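Local coordinates for ABC transporter, substrate binding protein (Aeropyrum pernix, PDB 3EAF) that probably captures a small solute outside the cell and hands it to the membrane part of an ABC transporter, at residues A[348-356]-A[365-375]. Residues are numbered along the deposited sequence; the frame is centred on the assembly and turned at random.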
loop_
_atom_site.group_PDB
_atom_site.type_symbol
_atom_site.label_atom_id
_atom_site.label_comp_id
_atom_site.label_asym_id
_atom_site.label_seq_id
_atom_site.Cartn_x
_atom_site.Cartn_y
_atom_site.Cartn_z
ATOM N N ALA A 348 -8.642 -0.613 8.738
ATOM C CA ALA A 348 -9.645 -1.164 7.816
ATOM C C ALA A 348 -9.929 -2.643 8.064
ATOM O O ALA A 348 -11.088 -3.070 8.051
ATOM C CB ALA A 348 -9.223 -0.927 6.362
ATOM N N TYR A 349 -8.853 -3.404 8.274
ATOM C CA TYR A 349 -8.882 -4.843 8.557
ATOM C C TYR A 349 -7.451 -5.253 8.874
ATOM O O TYR A 349 -6.552 -4.408 8.833
ATOM C CB TYR A 349 -9.474 -5.663 7.392
ATOM C CG TYR A 349 -8.817 -5.455 6.040
ATOM C CD1 TYR A 349 -7.816 -6.316 5.588
ATOM C CD2 TYR A 349 -9.215 -4.413 5.201
ATOM C CE1 TYR A 349 -7.214 -6.134 4.338
ATOM C CE2 TYR A 349 -8.623 -4.220 3.961
ATOM C CZ TYR A 349 -7.621 -5.082 3.536
ATOM O OH TYR A 349 -7.029 -4.888 2.311
ATOM N N ARG A 350 -7.224 -6.524 9.202
ATOM C CA ARG A 350 -5.890 -6.951 9.647
ATOM C C ARG A 350 -5.194 -7.965 8.737
ATOM O O ARG A 350 -3.963 -7.974 8.644
ATOM C CB ARG A 350 -5.935 -7.506 11.077
ATOM C CG ARG A 350 -6.281 -6.482 12.143
ATOM C CD ARG A 350 -6.248 -7.079 13.547
ATOM N NE ARG A 350 -4.898 -7.158 14.118
ATOM C CZ ARG A 350 -4.260 -8.294 14.415
ATOM N NH1 ARG A 350 -4.830 -9.477 14.186
ATOM N NH2 ARG A 350 -3.042 -8.250 14.950
ATOM N N LYS A 351 -5.961 -8.829 8.082
ATOM C CA LYS A 351 -5.335 -9.937 7.357
ATOM C C LYS A 351 -4.802 -9.542 5.976
ATOM O O LYS A 351 -5.190 -8.518 5.418
ATOM C CB LYS A 351 -6.249 -11.164 7.291
ATOM C CG LYS A 351 -7.503 -11.013 6.464
ATOM C CD LYS A 351 -8.338 -12.303 6.543
ATOM C CE LYS A 351 -9.056 -12.436 7.883
ATOM N NZ LYS A 351 -10.053 -13.563 7.860
ATOM N N VAL A 352 -3.884 -10.356 5.464
ATOM C CA VAL A 352 -3.245 -10.123 4.171
ATOM C C VAL A 352 -3.112 -11.418 3.390
ATOM O O VAL A 352 -3.197 -12.503 3.966
ATOM C CB VAL A 352 -1.831 -9.496 4.319
ATOM C CG1 VAL A 352 -1.923 -8.091 4.882
ATOM C CG2 VAL A 352 -0.903 -10.386 5.166
ATOM N N PHE A 353 -2.926 -11.296 2.077
ATOM C CA PHE A 353 -2.511 -12.429 1.256
ATOM C C PHE A 353 -0.994 -12.534 1.304
ATOM O O PHE A 353 -0.302 -11.529 1.434
ATOM C CB PHE A 353 -2.957 -12.265 -0.200
ATOM C CG PHE A 353 -4.450 -12.176 -0.384
ATOM C CD1 PHE A 353 -5.252 -13.317 -0.285
ATOM C CD2 PHE A 353 -5.053 -10.957 -0.688
ATOM C CE1 PHE A 353 -6.643 -13.237 -0.480
ATOM C CE2 PHE A 353 -6.439 -10.864 -0.881
ATOM C CZ PHE A 353 -7.234 -12.009 -0.768
ATOM N N ILE A 354 -0.481 -13.755 1.203
ATOM C CA ILE A 354 0.947 -13.978 1.053
ATOM C C ILE A 354 1.174 -14.660 -0.282
ATOM O O ILE A 354 0.470 -15.616 -0.629
ATOM C CB ILE A 354 1.533 -14.841 2.213
ATOM C CG1 ILE A 354 1.365 -14.136 3.576
ATOM C CG2 ILE A 354 2.999 -15.221 1.925
ATOM C CD1 ILE A 354 2.197 -12.872 3.777
ATOM N N ILE A 355 2.162 -14.171 -1.024
ATOM C CA ILE A 355 2.465 -14.679 -2.353
ATOM C C ILE A 355 3.892 -15.193 -2.364
ATOM O O ILE A 355 4.805 -14.521 -1.870
ATOM C CB ILE A 355 2.266 -13.579 -3.454
ATOM C CG1 ILE A 355 0.820 -13.066 -3.456
ATOM C CG2 ILE A 355 2.647 -14.088 -4.841
ATOM C CD1 ILE A 355 0.592 -11.913 -2.485
ATOM N N LYS A 356 4.076 -16.387 -2.917
ATOM C CA LYS A 356 5.393 -16.996 -3.004
ATOM C C LYS A 356 5.976 -16.909 -4.409
ATOM O O LYS A 356 5.283 -17.157 -5.396
ATOM C CB LYS A 356 5.329 -18.467 -2.586
ATOM C CG LYS A 356 6.678 -19.182 -2.574
ATOM C CD LYS A 356 6.488 -20.640 -2.230
ATOM C CE LYS A 356 7.798 -21.394 -2.156
ATOM N NZ LYS A 356 7.521 -22.855 -1.948
ATOM N N LEU A 365 -0.042 -18.362 -4.825
ATOM C CA LEU A 365 -0.777 -17.804 -3.700
ATOM C C LEU A 365 -0.738 -18.763 -2.507
ATOM O O LEU A 365 -1.153 -19.917 -2.625
ATOM C CB LEU A 365 -2.222 -17.474 -4.105
ATOM C CG LEU A 365 -3.142 -16.812 -3.070
ATOM C CD1 LEU A 365 -2.643 -15.420 -2.675
ATOM C CD2 LEU A 365 -4.573 -16.740 -3.592
HETATM N N MSE A 366 -0.239 -18.277 -1.367
HETATM C CA MSE A 366 -0.213 -19.061 -0.126
HETATM C C MSE A 366 -1.545 -19.062 0.616
HETATM O O MSE A 366 -1.876 -20.046 1.281
HETATM C CB MSE A 366 0.893 -18.578 0.827
HETATM C CG MSE A 366 2.312 -18.696 0.288
HETATM SE SE MSE A 366 2.862 -20.528 -0.116
HETATM C CE MSE A 366 2.268 -20.692 -1.967
ATOM N N GLY A 367 -2.296 -17.961 0.517
ATOM C CA GLY A 367 -3.552 -17.802 1.258
ATOM C C GLY A 367 -3.600 -16.532 2.096
ATOM O O GLY A 367 -2.786 -15.621 1.904
ATOM N N LYS A 368 -4.561 -16.473 3.019
ATOM C CA LYS A 368 -4.738 -15.320 3.911
ATOM C C LYS A 368 -4.125 -15.595 5.277
ATOM O O LYS A 368 -4.341 -16.664 5.867
ATOM C CB LYS A 368 -6.217 -14.979 4.106
ATOM C CG LYS A 368 -6.954 -14.553 2.870
ATOM C CD LYS A 368 -8.430 -14.391 3.169
ATOM C CE LYS A 368 -9.166 -13.886 1.951
ATOM N NZ LYS A 368 -10.621 -13.728 2.221
ATOM N N PHE A 369 -3.369 -14.623 5.777
ATOM C CA PHE A 369 -2.682 -14.746 7.062
ATOM C C PHE A 369 -2.824 -13.491 7.904
ATOM O O PHE A 369 -2.962 -12.388 7.376
ATOM C CB PHE A 369 -1.211 -15.112 6.842
ATOM C CG PHE A 369 -1.025 -16.453 6.187
ATOM C CD1 PHE A 369 -1.002 -17.617 6.953
ATOM C CD2 PHE A 369 -0.896 -16.557 4.806
ATOM C CE1 PHE A 369 -0.846 -18.863 6.349
ATOM C CE2 PHE A 369 -0.741 -17.800 4.188
ATOM C CZ PHE A 369 -0.715 -18.954 4.962
ATOM N N GLU A 370 -2.806 -13.673 9.219
ATOM C CA GLU A 370 -3.020 -12.582 10.161
ATOM C C GLU A 370 -2.129 -12.762 11.381
ATOM O O GLU A 370 -1.937 -13.881 11.857
ATOM C CB GLU A 370 -4.490 -12.547 10.591
ATOM C CG GLU A 370 -4.952 -11.232 11.199
ATOM C CD GLU A 370 -6.387 -11.283 11.700
ATOM O OE1 GLU A 370 -7.154 -12.160 11.250
ATOM O OE2 GLU A 370 -6.756 -10.441 12.548
ATOM N N ALA A 371 -1.589 -11.656 11.882
ATOM C CA ALA A 371 -0.823 -11.658 13.128
ATOM C C ALA A 371 -1.730 -12.058 14.301
ATOM O O ALA A 371 -2.944 -11.823 14.241
ATOM C CB ALA A 371 -0.215 -10.287 13.367
ATOM N N PRO A 372 -1.153 -12.671 15.362
ATOM C CA PRO A 372 -1.949 -13.015 16.549
ATOM C C PRO A 372 -2.781 -11.837 17.037
ATOM O O PRO A 372 -2.330 -10.686 16.975
ATOM C CB PRO A 372 -0.891 -13.378 17.599
ATOM C CG PRO A 372 0.279 -13.858 16.813
ATOM C CD PRO A 372 0.259 -13.091 15.503
ATOM N N SER A 373 -3.979 -12.134 17.525
ATOM C CA SER A 373 -4.920 -11.112 17.985
ATOM C C SER A 373 -4.358 -10.228 19.107
ATOM O O SER A 373 -4.714 -9.054 19.211
ATOM C CB SER A 373 -6.222 -11.770 18.447
ATOM O OG SER A 373 -6.799 -12.536 17.400
ATOM N N GLN A 374 -3.481 -10.795 19.930
ATOM C CA GLN A 374 -2.980 -10.107 21.121
ATOM C C GLN A 374 -1.868 -9.102 20.807
ATOM O O GLN A 374 -1.488 -8.302 21.663
ATOM C CB GLN A 374 -2.553 -11.124 22.203
ATOM C CG GLN A 374 -1.500 -12.168 21.761
ATOM C CD GLN A 374 -1.574 -13.499 22.530
ATOM O OE1 GLN A 374 -2.158 -13.589 23.614
ATOM N NE2 GLN A 374 -0.961 -14.537 21.962
ATOM N N VAL A 375 -1.363 -9.137 19.574
ATOM C CA VAL A 375 -0.257 -8.275 19.154
ATOM C C VAL A 375 -0.824 -6.999 18.538
ATOM O O VAL A 375 -1.415 -7.024 17.451
ATOM C CB VAL A 375 0.675 -8.987 18.148
ATOM C CG1 VAL A 375 1.860 -8.099 17.791
ATOM C CG2 VAL A 375 1.149 -10.332 18.704
#
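The carbonyl O of P372 is gripped from opposite faces of its plane: NH2 of R350 reaches it at 3.2 Å, while the amide N of V375 closes the type I turn P372–V375 onto it. NH1 of the same guanidinium serves two more acceptors near its edge. It forms a salt bridge to OE2 of E370 at 2.7 Å, met on the anti side of a carboxylate turned 57° from the guanidinium, and a straighter bond to the O of A371 at 3.0 Å. A bend at chi3 (82°) brings the guanidinium to the carbonyls of A371 and P372. With an alanine at R350, E370 would probably lose its salt-bridge partner, and the O atoms of A371 and P372 the guanidinium bonds that tie this loop to the strand's approach. Beyond the arginine the segments pair as the antiparallel hairpin that ends the seven-stranded sheet, 352–357 lying between 251–255 and the outermost strand 363–369. V352 and F369 exchange two bonds, F369 N to V352 O being 2.8 Å. On the face they share, CG1 of I354 meets CD2 of F369 at 3.5 Å, the two side chains crossing at about a right angle; F134 of helix 124–139 touches both. On the other face K368 runs alongside F353, its CE 3.6 Å from CE1 of the ring, and its ammonium bonds to the O of A336. The chemistry thus changes along the contact: apolar packing flanks the hairpin's backbone bonds, and one arginine holds the loop that leads from it to helix 377–382.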